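PDB 6NHX: ATP-dependent DNA ligase from Mycobacterium tuberculosis, which joins breaks in double-stranded DNA at the expense of ATP and works with Ku in non-homologous end joining. Local coordinates for residues Val75-Glu80 with Phe109-Leu114; Glu105-Asp110 with Thr141-Leu146. The protein carries 1 engineered substitution. One frame throughout, in Å; residues are numbered along the deposited sequence.

Overall arrangement
Of the strands in these contacts, 74-82 comes first, and a connection that includes helix 92-96 leads from it to strand 105-114. Interaction 1 (75-80 with 109-114) closes this excursion by pairing the two strands antiparallel. The chain then runs through the short strand 117-118 and helix 124-136 to the loop of 141-146, where interaction 2 (105-110 with 141-146) closes a second excursion. Interaction 2 starts on strand 105-114, where interaction 1 ends, so the two closures cross; F109 and D110 belong to both, and the centres of the two contacts lie about 10 Å apart. Strand 105-114, part of the antiparallel sheet, thus carries the loop after helix 124-136, close to ATP.

Interaction 1: residues Val75-Glu80 with Phe109-Leu114; sequences VVLDGE and FDLLYL. With ATP (adenosine-5'-triphosphate), chain B.
The ring of F109 lies between G79 CA and the adenine of ATP. G79 CA is 3.5 Å from the ring centroid, only 13° off the ring normal, a CH-pi contact over the face. On the opposite face N1 of the adenine sits over the ring centre, and F109 CE2 comes to 3.4 Å from ATP C6. The first torsion puts F109 CG between the backbone N and the carbonyl carbon; the ring crosses the D78 carboxylate obliquely, the two planes steeply inclined to each other. E80 OE1 lies at the ring edge, in its plane, and also approaches the base, 3.6 Å from ATP N9.

Two classic beta bulges interrupt this antiparallel pair in the five-stranded antiparallel sheet of the ATP-dependent ligase domain. At the first, D78 faces both F109 and D110, and its carbonyl O accepts two bonds, from F109 N at 2.8 Å and from D110 N at 3.0 Å. The former is the straighter (165° against 150° at the hydrogen). V76 faces L112 and Y113 at the second bulge: its O takes L112 N at 2.8 Å, while its N donates to Y113 O.

L77 CD2 meets L111 CD1 on the sheet face that also carries V75 and L114; helix 124-136 covers it through L130, L131 and L134. V75 CG1 and L114 CD1, on side chains lying side by side, are tightly packed at 3.5 Å. On the face of V76, D78, D110 and Y113, the two aspartates touch through their CB atoms, while their carboxylates have separate partners: R36 and Y174 for D78, R127 for D110.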
ATOM      1  N   VAL A  75     -15.609 -17.472  -8.478  1.00 16.61           N
ATOM      2  CA  VAL A  75     -14.788 -16.410  -9.046  1.00 15.42           C
ATOM      3  C   VAL A  75     -13.434 -16.336  -8.359  1.00 15.89           C
ATOM      4  O   VAL A  75     -13.268 -16.742  -7.202  1.00 16.81           O
ATOM      5  CB  VAL A  75     -15.461 -15.016  -9.011  1.00 26.11           C
ATOM      6  CG1 VAL A  75     -16.730 -15.003  -9.842  1.00 25.28           C
ATOM      7  CG2 VAL A  75     -15.727 -14.584  -7.576  1.00 26.22           C
ATOM      8  N   VAL A  76     -12.458 -15.816  -9.093  1.00 13.86           N
ATOM      9  CA  VAL A  76     -11.188 -15.385  -8.527  1.00 15.60           C
ATOM     10  C   VAL A  76     -11.033 -13.907  -8.841  1.00 14.25           C
ATOM     11  O   VAL A  76     -11.100 -13.498 -10.006  1.00 14.20           O
ATOM     12  CB  VAL A  76     -10.010 -16.196  -9.082  1.00 16.41           C
ATOM     13  CG1 VAL A  76      -8.694 -15.614  -8.597  1.00 15.78           C
ATOM     14  CG2 VAL A  76     -10.125 -17.656  -8.678  1.00 14.87           C
ATOM     15  N   LEU A  77     -10.864 -13.106  -7.796  1.00 15.29           N
ATOM     16  CA  LEU A  77     -10.705 -11.669  -7.912  1.00 13.90           C
ATOM     17  C   LEU A  77      -9.314 -11.271  -7.453  1.00 13.22           C
ATOM     18  O   LEU A  77      -8.670 -11.966  -6.661  1.00 14.76           O
ATOM     19  CB  LEU A  77     -11.722 -10.943  -7.024  1.00 15.66           C
ATOM     20  CG  LEU A  77     -13.165 -11.351  -7.309  1.00 14.65           C
ATOM     21  CD1 LEU A  77     -14.000 -11.212  -6.048  1.00 19.13           C
ATOM     22  CD2 LEU A  77     -13.722 -10.505  -8.426  1.00 18.24           C
ATOM     23  N   ASP A  78      -8.857 -10.151  -7.985  1.00 13.80           N
ATOM     24  CA  ASP A  78      -7.635  -9.485  -7.559  1.00 13.47           C
ATOM     25  C   ASP A  78      -8.028  -8.110  -7.049  1.00 14.01           C
ATOM     26  O   ASP A  78      -8.881  -7.444  -7.638  1.00 13.72           O
ATOM     27  CB  ASP A  78      -6.708  -9.353  -8.767  1.00 13.04           C
ATOM     28  CG  ASP A  78      -5.322  -8.824  -8.423  1.00 14.07           C
ATOM     29  OD1 ASP A  78      -4.970  -8.663  -7.234  1.00 15.31           O
ATOM     30  OD2 ASP A  78      -4.567  -8.567  -9.392  1.00 14.89           O
ATOM     31  N   GLY A  79      -7.416  -7.678  -5.953  1.00 13.15           N
ATOM     32  CA  GLY A  79      -7.721  -6.361  -5.441  1.00 14.56           C
ATOM     33  C   GLY A  79      -6.909  -6.054  -4.208  1.00 15.49           C
ATOM     34  O   GLY A  79      -5.903  -6.708  -3.926  1.00 15.24           O
ATOM     35  N   GLU A  80      -7.385  -5.063  -3.459  1.00 16.75           N
ATOM     36  CA  GLU A  80      -6.679  -4.557  -2.287  1.00 19.43           C
ATOM     37  C   GLU A  80      -7.594  -4.633  -1.075  1.00 17.60           C
ATOM     38  O   GLU A  80      -8.742  -4.185  -1.140  1.00 16.95           O
ATOM     39  CB  GLU A  80      -6.270  -3.093  -2.503  1.00 24.11           C
ATOM     40  CG  GLU A  80      -5.121  -2.624  -1.633  1.00 36.76           C
ATOM     41  CD  GLU A  80      -3.778  -2.796  -2.312  1.00 35.45           C
ATOM     42  OE1 GLU A  80      -3.750  -3.257  -3.468  1.00 41.87           O
ATOM     43  OE2 GLU A  80      -2.749  -2.464  -1.695  1.00 38.40           O
ATOM     44  N   PHE A 109     -10.105  -5.072  -8.334  1.00 12.13           N
ATOM     45  CA  PHE A 109      -9.709  -4.424  -9.580  1.00 12.79           C
ATOM     46  C   PHE A 109      -9.368  -5.378 -10.714  1.00 13.63           C
ATOM     47  O   PHE A 109      -9.052  -4.913 -11.820  1.00 14.85           O
ATOM     48  CB  PHE A 109      -8.614  -3.354  -9.389  1.00 13.04           C
ATOM     49  CG  PHE A 109      -7.425  -3.796  -8.568  1.00 12.61           C
ATOM     50  CD1 PHE A 109      -6.585  -4.825  -9.005  1.00 14.37           C
ATOM     51  CD2 PHE A 109      -7.091  -3.118  -7.381  1.00 13.03           C
ATOM     52  CE1 PHE A 109      -5.463  -5.212  -8.254  1.00 13.81           C
ATOM     53  CE2 PHE A 109      -5.976  -3.499  -6.631  1.00 14.16           C
ATOM     54  CZ  PHE A 109      -5.165  -4.540  -7.064  1.00 15.20           C
ATOM     55  N   ASP A 110      -9.458  -6.687 -10.496  1.00 13.04           N
ATOM     56  CA  ASP A 110      -9.331  -7.609 -11.616  1.00 13.93           C
ATOM     57  C   ASP A 110     -10.186  -8.839 -11.350  1.00 12.94           C
ATOM     58  O   ASP A 110     -10.560  -9.142 -10.210  1.00 14.30           O
ATOM     59  CB  ASP A 110      -7.881  -7.974 -11.955  1.00 12.91           C
ATOM     60  CG  ASP A 110      -7.628  -7.982 -13.451  1.00 12.84           C
ATOM     61  OD1 ASP A 110      -8.546  -8.406 -14.198  1.00 14.76           O
ATOM     62  OD2 ASP A 110      -6.528  -7.558 -13.881  1.00 13.59           O
ATOM     63  N   LEU A 111     -10.493  -9.541 -12.438  1.00 12.99           N
ATOM     64  CA  LEU A 111     -11.276 -10.768 -12.416  1.00 13.21           C
ATOM     65  C   LEU A 111     -10.479 -11.783 -13.212  1.00 14.60           C
ATOM     66  O   LEU A 111     -10.208 -11.564 -14.403  1.00 15.65           O
ATOM     67  CB  LEU A 111     -12.637 -10.532 -13.072  1.00 15.32           C
ATOM     68  CG  LEU A 111     -13.574 -11.742 -13.145  1.00 14.28           C
ATOM     69  CD1 LEU A 111     -13.998 -12.199 -11.748  1.00 16.62           C
ATOM     70  CD2 LEU A 111     -14.802 -11.402 -13.975  1.00 21.22           C
ATOM     71  N   LEU A 112     -10.038 -12.850 -12.549  1.00 12.48           N
ATOM     72  CA  LEU A 112      -9.148 -13.818 -13.178  1.00 13.33           C
ATOM     73  C   LEU A 112      -9.830 -15.121 -13.549  1.00 14.04           C
ATOM     74  O   LEU A 112      -9.265 -15.899 -14.330  1.00 15.79           O
ATOM     75  CB  LEU A 112      -7.964 -14.138 -12.254  1.00 15.27           C
ATOM     76  CG  LEU A 112      -7.216 -12.926 -11.691  1.00 15.80           C
ATOM     77  CD1 LEU A 112      -5.986 -13.373 -10.921  1.00 17.76           C
ATOM     78  CD2 LEU A 112      -6.852 -11.929 -12.798  1.00 16.94           C
ATOM     79  N   TYR A 113     -11.014 -15.383 -13.013  1.00 13.69           N
ATOM     80  CA  TYR A 113     -11.749 -16.599 -13.302  1.00 12.77           C
ATOM     81  C   TYR A 113     -13.199 -16.311 -12.966  1.00 15.93           C
ATOM     82  O   TYR A 113     -13.490 -15.691 -11.934  1.00 15.37           O
ATOM     83  CB  TYR A 113     -11.219 -17.745 -12.439  1.00 15.05           C
ATOM     84  CG  TYR A 113     -11.960 -19.052 -12.612  1.00 14.87           C
ATOM     85  CD1 TYR A 113     -13.122 -19.321 -11.894  1.00 16.25           C
ATOM     86  CD2 TYR A 113     -11.484 -20.034 -13.475  1.00 16.31           C
ATOM     87  CE1 TYR A 113     -13.785 -20.498 -12.046  1.00 18.03           C
ATOM     88  CE2 TYR A 113     -12.146 -21.230 -13.629  1.00 16.94           C
ATOM     89  CZ  TYR A 113     -13.305 -21.455 -12.912  1.00 17.28           C
ATOM     90  OH  TYR A 113     -13.996 -22.630 -13.027  1.00 21.21           O
ATOM     91  N   LEU A 114     -14.093 -16.746 -13.846  1.00 13.84           N
ATOM     92  CA  LEU A 114     -15.524 -16.524 -13.649  1.00 15.51           C
ATOM     93  C   LEU A 114     -16.281 -17.735 -14.169  1.00 16.63           C
ATOM     94  O   LEU A 114     -16.342 -17.951 -15.386  1.00 17.30           O
ATOM     95  CB  LEU A 114     -15.955 -15.254 -14.380  1.00 17.47           C
ATOM     96  CG  LEU A 114     -17.449 -14.928 -14.460  1.00 27.60           C
ATOM     97  CD1 LEU A 114     -17.973 -14.671 -13.083  1.00 25.99           C
ATOM     98  CD2 LEU A 114     -17.681 -13.720 -15.351  1.00 30.92           C
TER
HETATM   99  PG  ATP B1000       5.380  -3.255  -5.017  1.00 17.91           P
HETATM  100  O1G ATP B1000       5.026  -2.730  -6.393  1.00 17.33           O
HETATM  101  O2G ATP B1000       6.544  -4.226  -4.976  1.00 20.04           O
HETATM  102  O3G ATP B1000       4.164  -3.763  -4.262  1.00 18.64           O
HETATM  103  PB  ATP B1000       5.251  -1.083  -3.057  1.00 22.60           P
HETATM  104  O1B ATP B1000       6.242  -0.055  -2.576  1.00 31.05           O
HETATM  105  O2B ATP B1000       4.495  -1.955  -2.078  1.00 33.43           O
HETATM  106  O3B ATP B1000       5.964  -1.989  -4.185  1.00 22.96           O
HETATM  107  PA  ATP B1000       3.979   1.135  -4.424  1.00 19.07           P
HETATM  108  O1A ATP B1000       5.221   1.559  -5.148  1.00 22.17           O
HETATM  109  O2A ATP B1000       3.399   1.853  -3.234  1.00 23.61           O
HETATM  110  O3A ATP B1000       4.170  -0.394  -4.009  1.00 24.28           O
HETATM  111  O5' ATP B1000       2.832   0.802  -5.517  1.00 22.18           O
HETATM  112  C5' ATP B1000       1.475   0.634  -5.113  1.00 17.49           C
HETATM  113  C4' ATP B1000       1.216  -0.790  -4.612  1.00 14.02           C
HETATM  114  O4' ATP B1000      -0.195  -0.925  -4.445  1.00 17.12           O
HETATM  115  C3' ATP B1000       1.641  -1.868  -5.587  1.00 15.36           C
HETATM  116  O3' ATP B1000       1.864  -3.075  -4.863  1.00 17.30           O
HETATM  117  C2' ATP B1000       0.390  -2.028  -6.403  1.00 14.78           C
HETATM  118  O2' ATP B1000       0.323  -3.297  -7.069  1.00 15.59           O
HETATM  119  C1' ATP B1000      -0.714  -1.888  -5.359  1.00 17.37           C
HETATM  120  N9  ATP B1000      -1.936  -1.273  -5.916  1.00 14.25           N
HETATM  121  C8  ATP B1000      -2.661  -0.276  -5.349  1.00 14.33           C
HETATM  122  N7  ATP B1000      -3.748   0.028  -6.110  1.00 12.43           N
HETATM  123  C5  ATP B1000      -3.716  -0.808  -7.166  1.00 11.63           C
HETATM  124  C6  ATP B1000      -4.542  -1.005  -8.349  1.00 11.01           C
HETATM  125  N6  ATP B1000      -5.612  -0.231  -8.563  1.00 12.23           N
HETATM  126  N1  ATP B1000      -4.177  -1.963  -9.213  1.00 11.03           N
HETATM  127  C2  ATP B1000      -3.101  -2.737  -9.028  1.00 11.57           C
HETATM  128  N3  ATP B1000      -2.284  -2.603  -7.971  1.00 12.55           N
HETATM  129  C4  ATP B1000      -2.537  -1.655  -7.041  1.00 12.76           C

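Interaction 2: residues Glu105-Asp110 with Thr141-Leu146. With ATP (adenosine-5'-triphosphate), chain B.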
ATOM      1  N   GLU A 105     -12.268  -3.424   4.077  1.00 17.24           N
ATOM      2  CA  GLU A 105     -12.966  -3.649   2.819  1.00 18.06           C
ATOM      3  C   GLU A 105     -12.030  -4.329   1.832  1.00 16.04           C
ATOM      4  O   GLU A 105     -10.807  -4.205   1.916  1.00 16.51           O
ATOM      5  CB  GLU A 105     -13.412  -2.319   2.208  1.00 16.86           C
ATOM      6  CG  GLU A 105     -14.387  -1.562   3.084  1.00 19.74           C
ATOM      7  CD  GLU A 105     -15.121  -0.437   2.383  1.00 21.19           C
ATOM      8  OE1 GLU A 105     -15.280  -0.476   1.154  1.00 18.62           O
ATOM      9  OE2 GLU A 105     -15.582   0.486   3.089  1.00 26.52           O
ATOM     10  N   PHE A 106     -12.619  -5.014   0.863  1.00 17.37           N
ATOM     11  CA  PHE A 106     -11.886  -5.504  -0.295  1.00 16.11           C
ATOM     12  C   PHE A 106     -12.333  -4.700  -1.506  1.00 15.60           C
ATOM     13  O   PHE A 106     -13.525  -4.665  -1.824  1.00 17.99           O
ATOM     14  CB  PHE A 106     -12.123  -6.995  -0.504  1.00 15.18           C
ATOM     15  CG  PHE A 106     -11.447  -7.544  -1.735  1.00 14.89           C
ATOM     16  CD1 PHE A 106     -10.057  -7.602  -1.833  1.00 16.52           C
ATOM     17  CD2 PHE A 106     -12.199  -7.986  -2.808  1.00 19.43           C
ATOM     18  CE1 PHE A 106      -9.450  -8.112  -2.966  1.00 14.03           C
ATOM     19  CE2 PHE A 106     -11.584  -8.488  -3.952  1.00 18.40           C
ATOM     20  CZ  PHE A 106     -10.231  -8.557  -4.026  1.00 17.83           C
ATOM     21  N   TRP A 107     -11.387  -4.011  -2.145  1.00 14.38           N
ATOM     22  CA  TRP A 107     -11.656  -3.272  -3.372  1.00 13.50           C
ATOM     23  C   TRP A 107     -11.077  -4.080  -4.524  1.00 13.54           C
ATOM     24  O   TRP A 107      -9.852  -4.179  -4.668  1.00 15.87           O
ATOM     25  CB  TRP A 107     -11.051  -1.869  -3.328  1.00 14.53           C
ATOM     26  CG  TRP A 107     -11.810  -0.921  -2.404  1.00 16.45           C
ATOM     27  CD1 TRP A 107     -12.799  -1.254  -1.520  1.00 19.26           C
ATOM     28  CD2 TRP A 107     -11.631   0.503  -2.278  1.00 12.25           C
ATOM     29  NE1 TRP A 107     -13.252  -0.128  -0.860  1.00 16.25           N
ATOM     30  CE2 TRP A 107     -12.551   0.959  -1.312  1.00 13.05           C
ATOM     31  CE3 TRP A 107     -10.790   1.431  -2.891  1.00 11.49           C
ATOM     32  CZ2 TRP A 107     -12.648   2.300  -0.948  1.00 13.48           C
ATOM     33  CZ3 TRP A 107     -10.893   2.772  -2.521  1.00 13.02           C
ATOM     34  CH2 TRP A 107     -11.804   3.190  -1.554  1.00 12.39           C
ATOM     35  N   ALA A 108     -11.963  -4.633  -5.344  1.00 14.56           N
ATOM     36  CA  ALA A 108     -11.549  -5.496  -6.441  1.00 12.63           C
ATOM     37  C   ALA A 108     -11.178  -4.661  -7.659  1.00 12.88           C
ATOM     38  O   ALA A 108     -11.867  -3.689  -7.996  1.00 13.85           O
ATOM     39  CB  ALA A 108     -12.695  -6.434  -6.819  1.00 14.44           C
ATOM     40  N   PHE A 109     -10.105  -5.072  -8.334  1.00 12.13           N
ATOM     41  CA  PHE A 109      -9.709  -4.424  -9.580  1.00 12.79           C
ATOM     42  C   PHE A 109      -9.368  -5.378 -10.714  1.00 13.63           C
ATOM     43  O   PHE A 109      -9.052  -4.913 -11.820  1.00 14.85           O
ATOM     44  CB  PHE A 109      -8.614  -3.354  -9.389  1.00 13.04           C
ATOM     45  CG  PHE A 109      -7.425  -3.796  -8.568  1.00 12.61           C
ATOM     46  CD1 PHE A 109      -6.585  -4.825  -9.005  1.00 14.37           C
ATOM     47  CD2 PHE A 109      -7.091  -3.118  -7.381  1.00 13.03           C
ATOM     48  CE1 PHE A 109      -5.463  -5.212  -8.254  1.00 13.81           C
ATOM     49  CE2 PHE A 109      -5.976  -3.499  -6.631  1.00 14.16           C
ATOM     50  CZ  PHE A 109      -5.165  -4.540  -7.064  1.00 15.20           C
ATOM     51  N   ASP A 110      -9.458  -6.687 -10.496  1.00 13.04           N
ATOM     52  CA  ASP A 110      -9.331  -7.609 -11.616  1.00 13.93           C
ATOM     53  C   ASP A 110     -10.186  -8.839 -11.350  1.00 12.94           C
ATOM     54  O   ASP A 110     -10.560  -9.142 -10.210  1.00 14.30           O
ATOM     55  CB  ASP A 110      -7.881  -7.974 -11.955  1.00 12.91           C
ATOM     56  CG  ASP A 110      -7.628  -7.982 -13.451  1.00 12.84           C
ATOM     57  OD1 ASP A 110      -8.546  -8.406 -14.198  1.00 14.76           O
ATOM     58  OD2 ASP A 110      -6.528  -7.558 -13.881  1.00 13.59           O
ATOM     59  N   THR A 141     -17.225  -4.682  -4.310  1.00 16.52           N
ATOM     60  CA  THR A 141     -16.816  -3.285  -4.481  1.00 16.63           C
ATOM     61  C   THR A 141     -15.760  -3.186  -5.582  1.00 16.72           C
ATOM     62  O   THR A 141     -14.639  -3.684  -5.417  1.00 17.22           O
ATOM     63  CB  THR A 141     -16.280  -2.752  -3.151  1.00 16.86           C
ATOM     64  OG1 THR A 141     -17.269  -2.941  -2.131  1.00 20.71           O
ATOM     65  CG2 THR A 141     -15.933  -1.268  -3.252  1.00 20.58           C
ATOM     66  N   VAL A 142     -16.111  -2.536  -6.685  1.00 14.78           N
ATOM     67  CA  VAL A 142     -15.213  -2.343  -7.820  1.00 16.07           C
ATOM     68  C   VAL A 142     -15.127  -0.865  -8.127  1.00 12.58           C
ATOM     69  O   VAL A 142     -15.975  -0.297  -8.818  1.00 15.86           O
ATOM     70  CB  VAL A 142     -15.684  -3.138  -9.057  1.00 14.98           C
ATOM     71  CG1 VAL A 142     -14.747  -2.833 -10.237  1.00 15.55           C
ATOM     72  CG2 VAL A 142     -15.693  -4.619  -8.758  1.00 19.87           C
ATOM     73  N   PRO A 143     -14.076  -0.179  -7.660  1.00 13.40           N
ATOM     74  CA  PRO A 143     -13.915   1.237  -8.000  1.00 13.47           C
ATOM     75  C   PRO A 143     -13.843   1.442  -9.505  1.00 14.17           C
ATOM     76  O   PRO A 143     -13.208   0.666 -10.227  1.00 14.44           O
ATOM     77  CB  PRO A 143     -12.594   1.620  -7.322  1.00 14.23           C
ATOM     78  CG  PRO A 143     -12.510   0.701  -6.128  1.00 15.16           C
ATOM     79  CD  PRO A 143     -13.144  -0.621  -6.604  1.00 14.11           C
ATOM     80  N   GLU A 144     -14.488   2.503  -9.964  1.00 13.23           N
ATOM     81  CA  GLU A 144     -14.522   2.823 -11.384  1.00 15.11           C
ATOM     82  C   GLU A 144     -13.160   3.312 -11.887  1.00 14.18           C
ATOM     83  O   GLU A 144     -12.283   3.768 -11.134  1.00 15.23           O
ATOM     84  CB  GLU A 144     -15.583   3.892 -11.648  1.00 16.48           C
ATOM     85  CG  GLU A 144     -17.006   3.408 -11.416  1.00 17.29           C
ATOM     86  CD  GLU A 144     -18.034   4.522 -11.533  1.00 25.63           C
ATOM     87  OE1 GLU A 144     -19.252   4.212 -11.574  1.00 20.88           O
ATOM     88  OE2 GLU A 144     -17.633   5.704 -11.579  1.00 23.85           O
ATOM     89  N   LEU A 145     -13.002   3.233 -13.203  1.00 14.90           N
ATOM     90  CA  LEU A 145     -11.824   3.788 -13.847  1.00 13.86           C
ATOM     91  C   LEU A 145     -11.881   5.309 -13.823  1.00 18.11           C
ATOM     92  O   LEU A 145     -12.958   5.914 -13.742  1.00 19.78           O
ATOM     93  CB  LEU A 145     -11.755   3.316 -15.292  1.00 15.65           C
ATOM     94  CG  LEU A 145     -11.637   1.809 -15.517  1.00 14.96           C
ATOM     95  CD1 LEU A 145     -11.533   1.501 -17.008  1.00 20.36           C
ATOM     96  CD2 LEU A 145     -10.424   1.268 -14.774  1.00 18.25           C
ATOM     97  N   LEU A 146     -10.708   5.924 -13.903  1.00 18.06           N
ATOM     98  CA  LEU A 146     -10.598   7.366 -13.998  1.00 15.82           C
ATOM     99  C   LEU A 146     -10.727   7.776 -15.462  1.00 19.80           C
ATOM    100  O   LEU A 146     -10.047   7.207 -16.316  1.00 25.51           O
ATOM    101  CB  LEU A 146      -9.238   7.816 -13.450  1.00 16.83           C
ATOM    102  CG  LEU A 146      -9.037   7.679 -11.934  1.00 23.12           C
ATOM    103  CD1 LEU A 146      -7.581   7.568 -11.525  1.00 20.97           C
ATOM    104  CD2 LEU A 146      -9.669   8.868 -11.236  1.00 32.72           C
TER
HETATM  105  PG  ATP B1000       5.380  -3.255  -5.017  1.00 17.91           P
HETATM  106  O1G ATP B1000       5.026  -2.730  -6.393  1.00 17.33           O
HETATM  107  O2G ATP B1000       6.544  -4.226  -4.976  1.00 20.04           O
HETATM  108  O3G ATP B1000       4.164  -3.763  -4.262  1.00 18.64           O
HETATM  109  PB  ATP B1000       5.251  -1.083  -3.057  1.00 22.60           P
HETATM  110  O1B ATP B1000       6.242  -0.055  -2.576  1.00 31.05           O
HETATM  111  O2B ATP B1000       4.495  -1.955  -2.078  1.00 33.43           O
HETATM  112  O3B ATP B1000       5.964  -1.989  -4.185  1.00 22.96           O
HETATM  113  PA  ATP B1000       3.979   1.135  -4.424  1.00 19.07           P
HETATM  114  O1A ATP B1000       5.221   1.559  -5.148  1.00 22.17           O
HETATM  115  O2A ATP B1000       3.399   1.853  -3.234  1.00 23.61           O
HETATM  116  O3A ATP B1000       4.170  -0.394  -4.009  1.00 24.28           O
HETATM  117  O5' ATP B1000       2.832   0.802  -5.517  1.00 22.18           O
HETATM  118  C5' ATP B1000       1.475   0.634  -5.113  1.00 17.49           C
HETATM  119  C4' ATP B1000       1.216  -0.790  -4.612  1.00 14.02           C
HETATM  120  O4' ATP B1000      -0.195  -0.925  -4.445  1.00 17.12           O
HETATM  121  C3' ATP B1000       1.641  -1.868  -5.587  1.00 15.36           C
HETATM  122  O3' ATP B1000       1.864  -3.075  -4.863  1.00 17.30           O
HETATM  123  C2' ATP B1000       0.390  -2.028  -6.403  1.00 14.78           C
HETATM  124  O2' ATP B1000       0.323  -3.297  -7.069  1.00 15.59           O
HETATM  125  C1' ATP B1000      -0.714  -1.888  -5.359  1.00 17.37           C
HETATM  126  N9  ATP B1000      -1.936  -1.273  -5.916  1.00 14.25           N
HETATM  127  C8  ATP B1000      -2.661  -0.276  -5.349  1.00 14.33           C
HETATM  128  N7  ATP B1000      -3.748   0.028  -6.110  1.00 12.43           N
HETATM  129  C5  ATP B1000      -3.716  -0.808  -7.166  1.00 11.63           C
HETATM  130  C6  ATP B1000      -4.542  -1.005  -8.349  1.00 11.01           C
HETATM  131  N6  ATP B1000      -5.612  -0.231  -8.563  1.00 12.23           N
HETATM  132  N1  ATP B1000      -4.177  -1.963  -9.213  1.00 11.03           N
HETATM  133  C2  ATP B1000      -3.101  -2.737  -9.028  1.00 11.57           C
HETATM  134  N3  ATP B1000      -2.284  -2.603  -7.971  1.00 12.55           N
HETATM  135  C4  ATP B1000      -2.537  -1.655  -7.041  1.00 12.76           C
HETATM  136  O   HOH W   1     -16.563  -2.872   0.358  1.00 24.52           O
HETATM  137  O   HOH W   2     -15.480  -6.272  -2.602  1.00 23.09           O
HETATM  138  O   HOH W   3     -11.464  -1.368  -9.522  1.00 14.08           O
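W107 CG lies anti to the carbonyl carbon (chi1 -73°), and T141 CG2 lies anti to its own backbone N; with W107 chi2 at 10°, this methyl is 3.6 Å from W107 CD1. The two side chains cross at a slant. Farther round the indole, P143 CG reaches W107 CE3 at 3.7 Å, the proline lying roughly perpendicular to the tryptophan side chain. The indole is also anchored within its own strand: NE1 donates to E105 OE1 at 2.9 Å, with the acceptor in the ring plane but the donor above the carboxylate plane.

One direct backbone bond joins the segments, from A108 N to T141 O at 2.8 Å, the C=O...N angle of 172° being almost straight. Three waters extend the junction. One links E105 OE1 to T141 OG1, and another donates to F106 O while accepting from T141 N. The third donates to both A108 O and P143 O, 2.8 Å from each. Apolar packing adds A108 CB against V142 CG2 at 4.0 Å.

This is a loop docked on a sheet strand, next to F109, whose ring face meets the adenine. V142 packs back on L131 and A135 of helix 124-136, and R128 of that helix binds P143 O. Strand 105-114 is held meanwhile by strand 74-82, and L145 and L146 carry the loop onward against strand 26-31 of the neighbouring mixed sheet.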